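Local coordinates for lipoprotein (PDB 3RWX) that is of unknown function but carries two calycin-like beta-barrel domains and is probably a lipoprotein of the bacterial outer membrane, at residues Gly20-Asn25 and Ile120-Gly125; Cys26-Asp31 and Ser113-Leu118; Gly148-Pro153 and Asn181-Gly186; Leu191-Val196 and Thr218-Thr223. All blocks are in the same frame, centred on the assembly; numbering follows the deposited sequence. Where two conformers were deposited one is given.

Contact 1. Residues Gly20-Asn25 and Ile120-Gly125; sequences GYSIGN and IEFIQG
Tyr21 and Ile123 form a hydrogen-bonded pair between two antiparallel strands, 20-25 and 120-124. Tyr21 N gives to Ile123 O, and Ile123 N gives back to Tyr21 O at 2.9 Å. The second bond is almost straight, 178° at the hydrogen. The side chains of this pair meet as well. Tyr21 CG sits between its backbone N and carbonyl carbon (chi1 67°), and from there the ring leans toward Ile123. Ile123 CB lies over one face of the Tyr21 ring, 4.0 Å from its centroid, in a CH-pi contact offset toward the rim. Farther out, Ile123 CG2 touches Tyr21 OH at 3.6 Å, and Ile123 CD1 lies 3.6 Å from Tyr21 CE2. Gly20 CA comes within 4.1 Å of Gln124 CA. A CB here would run into Ile123 O and Gln124 CA, so this approach needs glycine. Gly20 CA also makes CA-H...O contacts with Ile123 O and Gly125 O. Ile23 and Glu121 repeat the two-bond pairing. On the other face, Ser22 OG bonds to Tyr54 and Ser38. The backbone thus carries the polar bonding between the first strand of the N-terminal calycin-like domain and its strand 118-124, while the tyrosine-isoleucine pair adds an apolar patch.

Contact 2. Residues Cys26-Asp31 and Ser113-Leu118; sequences CAMFTD and SVMGGL
Ala27 N gives a hydrogen bond to Met115 O at 3.2 Å, the one such bond between the two loops 26-31 and 113-118. The N-H points at the oxygen with an angle of 161°. A softer polar contact runs beside it, where Cys26 CA approaches Gly117 O at 3.2 Å as a CA-H...O contact. Each loop also holds its own shape. Val114 to Gly117 form a type I' beta turn, closed by Gly117 N on Val114 O. In the other loop, Cys26 N binds Phe29 O.

Sulfur and selenium take up much of the side-chain contact. Cys26 SG lies between its backbone N and carbonyl carbon (chi1 64°). There Cys26 SG accepts from Met28 N at 3.5 Å and weakly from Phe29 N. Cys26 SG also sits 3.5 Å above the plane of the Phe29 ring, over its centre. Met115, modelled as selenomethionine, brings SE obliquely to the Phe29 ring, 5.4 Å from its centroid, as a Met-aromatic contact.

The rest is apolar. CE of Met28, also a selenomethionine, packs on Met115 CB at 3.7 Å. Leu118 CD1 reaches Cys26 CB at 4.0 Å and lies near Phe29 CZ. Asp31, at the end of its loop, makes a salt bridge to Arg164 and so reaches the second calycin-like domain. The pair brings together two beta-hairpin loops of one antiparallel sheet, consistent with a calycin-like barrel; one joins strands 20-25 and 32-35, the other 110-111 and 118-124.

Contact 3. Residues Gly148-Pro153 and Asn181-Gly186; sequences GSTTYP and NSSQTG
Tyr152 and Thr150 face Ser183 and Thr185 as the two segments run in opposite directions, with Tyr152 CA 5.1 Å from Ser183 CA. The segment 148-153 contains the short strand 150-151, at the edge of the sheet of the second calycin-like domain. The other segment is a loop that folds into a type I beta turn from Ser183 to Gly186. Backbone bonds tie these two turn residues in both directions, Ser183 N to Gly186 O and Gly186 N to Ser183 O. Ser183 OG accepts from Thr185 N at 2.8 Å, which makes an ST turn.

Across the contact, Thr150 OG1 and Thr185 OG1 share a hydrogen bond of 2.8 Å whose direction is not settled. Thr185 OG1 is placed for it between its own backbone N and carbonyl carbon (chi1 76°). The two threonine side chains pass each other antiparallel. Water 1 also bonds to Thr185 OG1 and accepts from Thr151 N at 3.1 Å, so it links the turn to the edge strand.

Thr150 CG2 touches Ser183 CB and lies 3.7 Å above the Tyr152 ring, over its centre. The ring edge meets the turn at Ser183 N and Gly186 O. Tyr152 CD1 comes within 3.2 Å of Asn181 O. Tyr152 OH bonds to Arg187 O. Pro153 CD packs near the carbonyl oxygens of Asn181 and Ser182. Beside the proline, water 2 accepts from Asn181 N at 2.7 Å and donates to Pro153 O at 2.9 Å.

Contact 4. Residues Leu191-Val196 and Thr218-Thr223; sequences LGDFTV and TDTNNT
Gly192 N gives a hydrogen bond to Asp219 OD2 at 2.9 Å, reaching it from above the carboxylate plane, 53° out of it. With CG between the backbone N and the carbonyl carbon (chi1 72°), the Asp219 carboxylate lies between Gly192 and its own turn. The other oxygen turns back on that loop. Asp219 OD1 accepts from Asn221 N at 3.0 Å and from Thr223 N at 2.9 Å, and these two donors come from opposite faces of its plane. Three backbone N-H groups thus grip one buried carboxylate, which would probably favour its charged form.

A second link pairs Asp193 with Thr220. Thr220 N gives a backbone bond to Asp193 O at 2.9 Å, and Asp193 N gives a weak one to the hydroxyl, Thr220 OG1, at 3.1 Å. Farther along, water 3 accepts from Thr195 N and donates to Thr218 O at 2.7 Å.

Packing is light around these bonds. Asp193 CB touches Thr220 CG2 at 3.9 Å, and Phe194 CB rests near Asp219 CA. Asp193 OD1 binds a glycerol, probably from the crystallisation liquor. Phe194 and Leu191 both touch Leu177.

Asp219 to Asn222 form a type I beta turn, and the bond from Asn221 N to Asp219 OD1 makes an Asx turn at its start. The loop connects the neighbouring antiparallel strands 212-218 and 224-234, as in a barrel hairpin, and residues 191-194 lie against it.

How the contacts relate
Contacts 1 and 2 belong to the first calycin-like domain and contacts 3 and 4 to the second. Contact 1 is the buried one, a regular strand pairing held by backbone bonds. Contact 2 lies beyond the ends of the same two strands, touches contact 1, and is a surface meeting of loops with more sulfur, selenium and apolar packing. Contacts 3 and 4 each set a polar turn against a segment that includes a short strand, but contact 3 is on the surface and uses hydroxyls and waters, while the partly buried contact 4 centres on a carboxylate. Their nearest atoms are about 7 Å apart. Contacts 1 and 3 lie on opposite sides of the chain's centre, about 48 Å apart between centres.

Contact 1. Residues Gly20-Asn25 and Ile120-Gly125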
loop_
_atom_site.group_PDB
_atom_site.type_symbol
_atom_site.label_atom_id
_atom_site.label_comp_id
_atom_site.label_asym_id
_atom_site.label_seq_id
_atom_site.Cartn_x
_atom_site.Cartn_y
_atom_site.Cartn_z
ATOM N N GLY A 20 4.861 2.716 16.214
ATOM C CA GLY A 20 4.430 1.966 15.063
ATOM C C GLY A 20 4.186 2.846 13.873
ATOM O O GLY A 20 4.968 3.770 13.593
ATOM N N TYR A 21 3.102 2.553 13.161
ATOM C CA TYR A 21 2.798 3.275 11.945
ATOM C C TYR A 21 1.297 3.564 11.850
ATOM O O TYR A 21 0.496 3.023 12.607
ATOM C CB TYR A 21 3.320 2.510 10.730
ATOM C CG TYR A 21 2.632 1.213 10.460
ATOM C CD1 TYR A 21 3.085 0.048 11.013
ATOM C CD2 TYR A 21 1.533 1.144 9.624
ATOM C CE1 TYR A 21 2.448 -1.186 10.750
ATOM C CE2 TYR A 21 0.892 -0.076 9.372
ATOM C CZ TYR A 21 1.363 -1.230 9.941
ATOM O OH TYR A 21 0.768 -2.453 9.689
ATOM N N SER A 22 0.943 4.463 10.947
ATOM C CA SER A 22 -0.403 4.953 10.869
ATOM C C SER A 22 -0.926 4.844 9.447
ATOM O O SER A 22 -0.246 5.214 8.493
ATOM C CB SER A 22 -0.456 6.388 11.383
ATOM O OG SER A 22 -0.132 6.434 12.765
ATOM N N ILE A 23 -2.137 4.314 9.333
ATOM C CA ILE A 23 -2.792 4.046 8.076
ATOM C C ILE A 23 -4.106 4.814 8.013
ATOM O O ILE A 23 -4.877 4.802 8.963
ATOM C CB ILE A 23 -3.099 2.540 7.947
ATOM C CG1 ILE A 23 -1.787 1.753 7.892
ATOM C CG2 ILE A 23 -3.894 2.249 6.697
ATOM C CD1 ILE A 23 -0.846 2.210 6.828
ATOM N N GLY A 24 -4.359 5.456 6.875
ATOM C CA GLY A 24 -5.538 6.298 6.689
ATOM C C GLY A 24 -6.535 5.785 5.664
ATOM O O GLY A 24 -6.158 5.202 4.654
ATOM N N ASN A 25 -7.813 6.029 5.928
ATOM C CA ASN A 25 -8.911 5.616 5.056
ATOM C C ASN A 25 -9.919 6.741 5.087
ATOM O O ASN A 25 -10.219 7.260 6.159
ATOM C CB ASN A 25 -9.553 4.289 5.559
ATOM C CG ASN A 25 -8.626 3.044 5.324
ATOM O OD1 ASN A 25 -8.643 2.434 4.236
ATOM N ND2 ASN A 25 -7.793 2.686 6.335
ATOM N N ILE A 120 -7.998 7.289 10.953
ATOM C CA ILE A 120 -6.591 6.952 11.033
ATOM C C ILE A 120 -6.409 5.896 12.107
ATOM O O ILE A 120 -6.864 6.101 13.211
ATOM C CB ILE A 120 -5.754 8.150 11.391
ATOM C CG1 ILE A 120 -6.126 9.309 10.485
ATOM C CG2 ILE A 120 -4.266 7.808 11.287
ATOM C CD1 ILE A 120 -5.084 10.412 10.461
ATOM N N GLU A 121 -5.751 4.789 11.759
ATOM C CA GLU A 121 -5.418 3.720 12.690
ATOM C C GLU A 121 -3.908 3.676 13.035
ATOM O O GLU A 121 -3.039 3.729 12.149
ATOM C CB GLU A 121 -5.818 2.390 12.086
ATOM C CG GLU A 121 -5.736 1.216 13.049
ATOM C CD GLU A 121 -6.213 -0.118 12.457
ATOM O OE1 GLU A 121 -6.687 -0.173 11.293
ATOM O OE2 GLU A 121 -6.110 -1.130 13.175
ATOM N N PHE A 122 -3.609 3.569 14.326
ATOM C CA PHE A 122 -2.261 3.315 14.790
ATOM C C PHE A 122 -2.115 1.835 14.903
ATOM O O PHE A 122 -2.951 1.210 15.523
ATOM C CB PHE A 122 -2.038 3.954 16.155
ATOM C CG PHE A 122 -0.748 3.568 16.798
ATOM C CD1 PHE A 122 0.419 4.215 16.474
ATOM C CD2 PHE A 122 -0.700 2.546 17.706
ATOM C CE1 PHE A 122 1.623 3.840 17.026
ATOM C CE2 PHE A 122 0.505 2.179 18.283
ATOM C CZ PHE A 122 1.666 2.826 17.938
ATOM N N ILE A 123 -1.082 1.285 14.266
ATOM C CA ILE A 123 -0.717 -0.120 14.371
ATOM C C ILE A 123 0.702 -0.210 14.914
ATOM O O ILE A 123 1.611 0.371 14.360
ATOM C CB ILE A 123 -0.755 -0.811 13.021
ATOM C CG1 ILE A 123 -2.186 -0.731 12.448
ATOM C CG2 ILE A 123 -0.282 -2.294 13.140
ATOM C CD1 ILE A 123 -2.278 -0.923 10.930
ATOM N N GLN A 124 0.880 -0.958 15.986
ATOM C CA GLN A 124 2.132 -0.999 16.675
ATOM C C GLN A 124 3.104 -1.868 15.880
ATOM O O GLN A 124 2.705 -2.869 15.286
ATOM C CB GLN A 124 1.912 -1.566 18.086
ATOM C CG GLN A 124 3.157 -1.521 18.937
ATOM C CD GLN A 124 2.900 -1.649 20.458
ATOM O OE1 GLN A 124 1.824 -1.311 20.955
ATOM N NE2 GLN A 124 3.910 -2.140 21.186
ATOM N N GLY A 125 4.377 -1.478 15.860
ATOM C CA GLY A 125 5.402 -2.257 15.193
ATOM C C GLY A 125 5.913 -1.656 13.906
ATOM O O GLY A 125 5.676 -0.497 13.606
#

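Contact 2. Residues Cys26-Asp31 and Ser113-Leu118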
loop_
_atom_site.group_PDB
_atom_site.type_symbol
_atom_site.label_atom_id
_atom_site.label_comp_id
_atom_site.label_asym_id
_atom_site.label_seq_id
_atom_site.Cartn_x
_atom_site.Cartn_y
_atom_site.Cartn_z
ATOM N N CYS A 26 -10.402 7.142 3.906
ATOM C CA CYS A 26 -11.536 8.056 3.766
ATOM C C CYS A 26 -12.348 7.631 2.537
ATOM O O CYS A 26 -12.129 6.557 2.005
ATOM C CB CYS A 26 -11.063 9.498 3.621
ATOM S SG CYS A 26 -10.076 9.849 2.117
ATOM N N ALA A 27 -13.275 8.476 2.089
ATOM C CA ALA A 27 -14.146 8.144 0.954
ATOM C C ALA A 27 -13.347 8.012 -0.335
ATOM O O ALA A 27 -13.754 7.300 -1.257
ATOM C CB ALA A 27 -15.236 9.208 0.786
HETATM N N MSE A 28 -12.198 8.682 -0.379
HETATM C CA MSE A 28 -11.393 8.770 -1.600
HETATM C C MSE A 28 -10.177 7.872 -1.685
HETATM O O MSE A 28 -9.660 7.617 -2.769
HETATM C CB MSE A 28 -10.984 10.215 -1.790
HETATM C CG MSE A 28 -12.184 10.992 -2.226
HETATM SE SE MSE A 28 -11.958 12.768 -1.813
HETATM C CE MSE A 28 -13.280 12.826 -0.400
ATOM N N PHE A 29 -9.688 7.408 -0.554
ATOM C CA PHE A 29 -8.598 6.473 -0.618
ATOM C C PHE A 29 -8.650 5.538 0.544
ATOM O O PHE A 29 -9.288 5.820 1.562
ATOM C CB PHE A 29 -7.236 7.193 -0.710
ATOM C CG PHE A 29 -6.956 8.138 0.423
ATOM C CD1 PHE A 29 -6.688 7.667 1.683
ATOM C CD2 PHE A 29 -6.963 9.502 0.220
ATOM C CE1 PHE A 29 -6.448 8.535 2.719
ATOM C CE2 PHE A 29 -6.700 10.378 1.253
ATOM C CZ PHE A 29 -6.440 9.898 2.493
ATOM N N THR A 30 -8.006 4.401 0.367
ATOM C CA THR A 30 -7.921 3.427 1.422
ATOM C C THR A 30 -6.472 2.998 1.625
ATOM O O THR A 30 -5.652 3.124 0.727
ATOM C CB THR A 30 -8.842 2.213 1.153
ATOM O OG1 THR A 30 -8.590 1.196 2.132
ATOM C CG2 THR A 30 -8.621 1.635 -0.238
ATOM N N ASP A 31 -6.166 2.529 2.832
ATOM C CA ASP A 31 -4.844 1.982 3.174
ATOM C C ASP A 31 -3.655 2.884 2.831
ATOM O O ASP A 31 -2.660 2.436 2.335
ATOM C CB ASP A 31 -4.673 0.618 2.514
ATOM C CG ASP A 31 -3.655 -0.244 3.218
ATOM O OD1 ASP A 31 -3.458 -0.119 4.443
ATOM O OD2 ASP A 31 -3.064 -1.089 2.542
ATOM N N SER A 113 -15.509 15.396 9.507
ATOM C CA SER A 113 -15.766 16.554 8.655
ATOM C C SER A 113 -14.862 16.677 7.419
ATOM O O SER A 113 -15.046 17.572 6.610
ATOM C CB SER A 113 -15.639 17.841 9.461
ATOM O OG SER A 113 -14.293 18.003 9.850
ATOM N N VAL A 114 -13.886 15.800 7.256
ATOM C CA VAL A 114 -13.013 15.914 6.111
ATOM C C VAL A 114 -13.138 14.693 5.227
ATOM O O VAL A 114 -13.280 13.572 5.707
ATOM C CB VAL A 114 -11.521 16.180 6.526
ATOM C CG1 VAL A 114 -11.441 17.426 7.446
ATOM C CG2 VAL A 114 -10.911 14.992 7.177
HETATM N N MSE A 115 -13.144 14.953 3.926
HETATM C CA MSE A 115 -13.053 13.933 2.897
HETATM C C MSE A 115 -13.975 12.746 3.050
HETATM O O MSE A 115 -13.564 11.613 2.851
HETATM C CB MSE A 115 -11.620 13.464 2.813
HETATM C CG MSE A 115 -10.709 14.573 2.348
HETATM SE SE MSE A 115 -8.919 13.934 2.198
HETATM C CE MSE A 115 -8.379 13.915 4.036
ATOM N N GLY A 116 -15.226 13.013 3.386
ATOM C CA GLY A 116 -16.217 11.970 3.512
ATOM C C GLY A 116 -16.107 11.193 4.802
ATOM O O GLY A 116 -16.840 10.249 4.999
ATOM N N GLY A 117 -15.205 11.577 5.694
ATOM C CA GLY A 117 -14.937 10.779 6.879
ATOM C C GLY A 117 -13.569 10.134 6.837
ATOM O O GLY A 117 -13.377 9.085 6.222
ATOM N N LEU A 118 -12.612 10.754 7.513
ATOM C CA LEU A 118 -11.251 10.251 7.565
ATOM C C LEU A 118 -11.046 9.456 8.849
ATOM O O LEU A 118 -11.302 9.955 9.943
ATOM C CB LEU A 118 -10.292 11.430 7.505
ATOM C CG LEU A 118 -8.803 11.101 7.619
ATOM C CD1 LEU A 118 -8.370 10.237 6.415
ATOM C CD2 LEU A 118 -8.040 12.382 7.691
#

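Contact 3. Residues Gly148-Pro153 and Asn181-Gly186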
loop_
_atom_site.group_PDB
_atom_site.type_symbol
_atom_site.label_atom_id
_atom_site.label_comp_id
_atom_site.label_asym_id
_atom_site.label_seq_id
_atom_site.Cartn_x
_atom_site.Cartn_y
_atom_site.Cartn_z
ATOM N N GLY A 148 10.181 -14.178 -30.021
ATOM C CA GLY A 148 11.202 -14.588 -30.972
ATOM C C GLY A 148 12.043 -13.396 -31.377
ATOM O O GLY A 148 12.475 -12.645 -30.531
ATOM N N SER A 149 12.237 -13.227 -32.675
ATOM C CA SER A 149 13.010 -12.115 -33.243
ATOM C C SER A 149 12.208 -10.829 -33.441
ATOM O O SER A 149 12.707 -9.903 -34.022
ATOM C CB SER A 149 13.561 -12.533 -34.632
ATOM O OG SER A 149 12.484 -12.982 -35.451
ATOM N N THR A 150 10.963 -10.782 -33.000
ATOM C CA THR A 150 10.145 -9.594 -33.159
ATOM C C THR A 150 10.118 -8.754 -31.907
ATOM O O THR A 150 9.924 -9.262 -30.814
ATOM C CB THR A 150 8.695 -9.991 -33.517
ATOM O OG1 THR A 150 8.667 -10.438 -34.877
ATOM C CG2 THR A 150 7.711 -8.802 -33.341
ATOM N N THR A 151 10.289 -7.451 -32.071
ATOM C CA THR A 151 10.000 -6.507 -30.987
ATOM C C THR A 151 8.974 -5.507 -31.504
ATOM O O THR A 151 9.158 -4.848 -32.542
ATOM C CB THR A 151 11.249 -5.755 -30.510
ATOM O OG1 THR A 151 12.258 -6.698 -30.124
ATOM C CG2 THR A 151 10.911 -4.858 -29.314
ATOM N N TYR A 152 7.884 -5.403 -30.769
ATOM C CA TYR A 152 6.759 -4.598 -31.200
ATOM C C TYR A 152 6.981 -3.118 -30.898
ATOM O O TYR A 152 7.869 -2.766 -30.124
ATOM C CB TYR A 152 5.500 -5.105 -30.522
ATOM C CG TYR A 152 5.071 -6.480 -30.993
ATOM C CD1 TYR A 152 4.487 -6.660 -32.228
ATOM C CD2 TYR A 152 5.252 -7.595 -30.205
ATOM C CE1 TYR A 152 4.089 -7.940 -32.680
ATOM C CE2 TYR A 152 4.844 -8.869 -30.636
ATOM C CZ TYR A 152 4.267 -9.023 -31.873
ATOM O OH TYR A 152 3.863 -10.253 -32.286
ATOM N N PRO A 153 6.180 -2.240 -31.525
ATOM C CA PRO A 153 6.280 -0.855 -31.111
ATOM C C PRO A 153 5.983 -0.683 -29.607
ATOM O O PRO A 153 5.233 -1.466 -29.018
ATOM C CB PRO A 153 5.227 -0.153 -31.986
ATOM C CG PRO A 153 5.127 -0.985 -33.198
ATOM C CD PRO A 153 5.265 -2.401 -32.666
ATOM N N ASN A 181 0.443 -3.176 -31.080
ATOM C CA ASN A 181 0.275 -3.106 -32.528
ATOM C C ASN A 181 1.286 -3.956 -33.220
ATOM O O ASN A 181 2.297 -4.318 -32.624
ATOM C CB ASN A 181 0.430 -1.681 -33.018
ATOM C CG ASN A 181 -0.681 -0.766 -32.530
ATOM O OD1 ASN A 181 -1.791 -1.197 -32.217
ATOM N ND2 ASN A 181 -0.376 0.501 -32.469
ATOM N N SER A 182 1.039 -4.250 -34.493
ATOM C CA SER A 182 1.939 -5.086 -35.276
ATOM C C SER A 182 3.282 -4.424 -35.506
ATOM O O SER A 182 3.395 -3.207 -35.497
ATOM C CB SER A 182 1.326 -5.404 -36.633
ATOM O OG SER A 182 0.051 -5.975 -36.463
ATOM N N SER A 183 4.286 -5.262 -35.724
ATOM C CA SER A 183 5.609 -4.862 -36.125
ATOM C C SER A 183 5.743 -5.129 -37.619
ATOM O O SER A 183 5.003 -5.934 -38.194
ATOM C CB SER A 183 6.631 -5.699 -35.344
ATOM O OG SER A 183 7.791 -5.988 -36.103
ATOM N N GLN A 184 6.696 -4.470 -38.258
ATOM C CA GLN A 184 7.017 -4.798 -39.637
ATOM C C GLN A 184 7.356 -6.289 -39.790
ATOM O O GLN A 184 7.067 -6.883 -40.818
ATOM C CB GLN A 184 8.178 -3.934 -40.142
ATOM C CG GLN A 184 7.792 -2.468 -40.321
ATOM C CD GLN A 184 8.947 -1.590 -40.819
ATOM O OE1 GLN A 184 9.778 -2.032 -41.623
ATOM N NE2 GLN A 184 8.995 -0.334 -40.342
ATOM N N THR A 185 7.944 -6.886 -38.758
ATOM C CA THR A 185 8.380 -8.287 -38.807
ATOM C C THR A 185 7.351 -9.309 -38.268
ATOM O O THR A 185 7.635 -10.512 -38.234
ATOM C CB THR A 185 9.746 -8.475 -38.043
ATOM O OG1 THR A 185 9.531 -8.467 -36.621
ATOM C CG2 THR A 185 10.739 -7.363 -38.406
ATOM N N GLY A 186 6.175 -8.854 -37.840
ATOM C CA GLY A 186 5.177 -9.783 -37.311
ATOM C C GLY A 186 3.891 -9.163 -36.783
ATOM O O GLY A 186 3.875 -8.024 -36.322
HETATM O O HOH W 1 10.850 -6.419 -34.975
HETATM O O HOH W 2 2.521 -2.001 -29.825
#

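Contact 4. Residues Leu191-Val196 and Thr218-Thr223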
loop_
_atom_site.group_PDB
_atom_site.type_symbol
_atom_site.label_atom_id
_atom_site.label_comp_id
_atom_site.label_asym_id
_atom_site.label_seq_id
_atom_site.Cartn_x
_atom_site.Cartn_y
_atom_site.Cartn_z
ATOM N N LEU A 191 -4.186 -9.738 -26.714
ATOM C CA LEU A 191 -3.903 -9.940 -25.281
ATOM C C LEU A 191 -4.641 -8.922 -24.444
ATOM O O LEU A 191 -4.775 -7.770 -24.856
ATOM C CB LEU A 191 -2.416 -9.773 -24.975
ATOM C CG LEU A 191 -1.396 -10.701 -25.626
ATOM C CD1 LEU A 191 0.037 -10.183 -25.394
ATOM C CD2 LEU A 191 -1.547 -12.151 -25.155
ATOM N N GLY A 192 -5.071 -9.322 -23.249
ATOM C CA GLY A 192 -5.857 -8.453 -22.370
ATOM C C GLY A 192 -5.081 -8.053 -21.134
ATOM O O GLY A 192 -3.872 -8.258 -21.072
ATOM N N ASP A 193 -5.781 -7.446 -20.176
ATOM C CA ASP A 193 -5.251 -7.174 -18.855
ATOM C C ASP A 193 -5.162 -8.456 -18.054
ATOM O O ASP A 193 -6.006 -9.335 -18.226
ATOM C CB ASP A 193 -6.210 -6.253 -18.099
ATOM C CG ASP A 193 -6.325 -4.866 -18.713
ATOM O OD1 ASP A 193 -5.468 -4.501 -19.552
ATOM O OD2 ASP A 193 -7.276 -4.138 -18.331
ATOM N N PHE A 194 -4.178 -8.567 -17.154
ATOM C CA PHE A 194 -4.203 -9.653 -16.165
ATOM C C PHE A 194 -3.662 -9.265 -14.803
ATOM O O PHE A 194 -3.007 -8.239 -14.650
ATOM C CB PHE A 194 -3.554 -10.945 -16.685
ATOM C CG PHE A 194 -2.102 -10.816 -17.037
ATOM C CD1 PHE A 194 -1.121 -10.920 -16.062
ATOM C CD2 PHE A 194 -1.710 -10.608 -18.347
ATOM C CE1 PHE A 194 0.232 -10.801 -16.399
ATOM C CE2 PHE A 194 -0.366 -10.505 -18.683
ATOM C CZ PHE A 194 0.605 -10.597 -17.708
ATOM N N THR A 195 -3.994 -10.088 -13.820
ATOM C CA THR A 195 -3.675 -9.863 -12.430
ATOM C C THR A 195 -2.925 -11.081 -11.921
ATOM O O THR A 195 -3.369 -12.220 -12.128
ATOM C CB THR A 195 -4.962 -9.665 -11.629
ATOM O OG1 THR A 195 -5.615 -8.489 -12.115
ATOM C CG2 THR A 195 -4.681 -9.496 -10.148
ATOM N N VAL A 196 -1.781 -10.839 -11.284
ATOM C CA VAL A 196 -0.958 -11.894 -10.723
ATOM C C VAL A 196 -1.049 -11.770 -9.228
ATOM O O VAL A 196 -0.643 -10.762 -8.684
ATOM C CB VAL A 196 0.502 -11.738 -11.147
ATOM C CG1 VAL A 196 1.339 -12.896 -10.607
ATOM C CG2 VAL A 196 0.591 -11.645 -12.699
ATOM N N THR A 218 -5.708 -16.120 -16.022
ATOM C CA THR A 218 -6.312 -15.920 -17.338
ATOM C C THR A 218 -6.457 -14.409 -17.538
ATOM O O THR A 218 -6.649 -13.686 -16.570
ATOM C CB THR A 218 -7.713 -16.601 -17.431
ATOM O OG1 THR A 218 -8.537 -16.131 -16.365
ATOM C CG2 THR A 218 -7.626 -18.134 -17.321
ATOM N N ASP A 219 -6.349 -13.921 -18.769
ATOM C CA ASP A 219 -6.465 -12.489 -18.985
ATOM C C ASP A 219 -7.926 -12.096 -19.147
ATOM O O ASP A 219 -8.787 -12.942 -19.041
ATOM C CB ASP A 219 -5.581 -12.017 -20.160
ATOM C CG ASP A 219 -6.095 -12.428 -21.540
ATOM O OD1 ASP A 219 -7.182 -13.050 -21.705
ATOM O OD2 ASP A 219 -5.368 -12.094 -22.496
ATOM N N THR A 220 -8.207 -10.826 -19.427
ATOM C CA THR A 220 -9.592 -10.361 -19.511
ATOM C C THR A 220 -10.366 -10.841 -20.723
ATOM O O THR A 220 -11.568 -10.617 -20.772
ATOM C CB THR A 220 -9.706 -8.823 -19.376
ATOM O OG1 THR A 220 -8.772 -8.191 -20.247
ATOM C CG2 THR A 220 -9.414 -8.387 -17.946
ATOM N N ASN A 221 -9.709 -11.492 -21.696
ATOM C CA ASN A 221 -10.434 -12.269 -22.724
ATOM C C ASN A 221 -10.506 -13.771 -22.427
ATOM O O ASN A 221 -10.911 -14.542 -23.273
ATOM C CB ASN A 221 -9.817 -12.130 -24.106
ATOM C CG ASN A 221 -9.442 -10.742 -24.437
ATOM O OD1 ASN A 221 -8.289 -10.483 -24.803
ATOM N ND2 ASN A 221 -10.380 -9.829 -24.325
ATOM N N ASN A 222 -10.083 -14.182 -21.240
ATOM C CA ASN A 222 -10.122 -15.585 -20.838
ATOM C C ASN A 222 -9.033 -16.460 -21.445
ATOM O O ASN A 222 -9.140 -17.690 -21.406
ATOM C CB ASN A 222 -11.499 -16.201 -21.126
ATOM C CG ASN A 222 -12.098 -16.849 -19.908
ATOM O OD1 ASN A 222 -11.958 -16.323 -18.785
ATOM N ND2 ASN A 222 -12.791 -17.980 -20.102
ATOM N N THR A 223 -7.985 -15.832 -21.983
ATOM C CA THR A 223 -6.837 -16.562 -22.505
ATOM C C THR A 223 -5.986 -16.975 -21.313
ATOM O O THR A 223 -5.667 -16.152 -20.483
ATOM C CB THR A 223 -6.003 -15.689 -23.444
ATOM O OG1 THR A 223 -6.855 -15.064 -24.420
ATOM C CG2 THR A 223 -4.920 -16.529 -24.140
HETATM O O HOH W 3 -5.853 -12.273 -14.370
#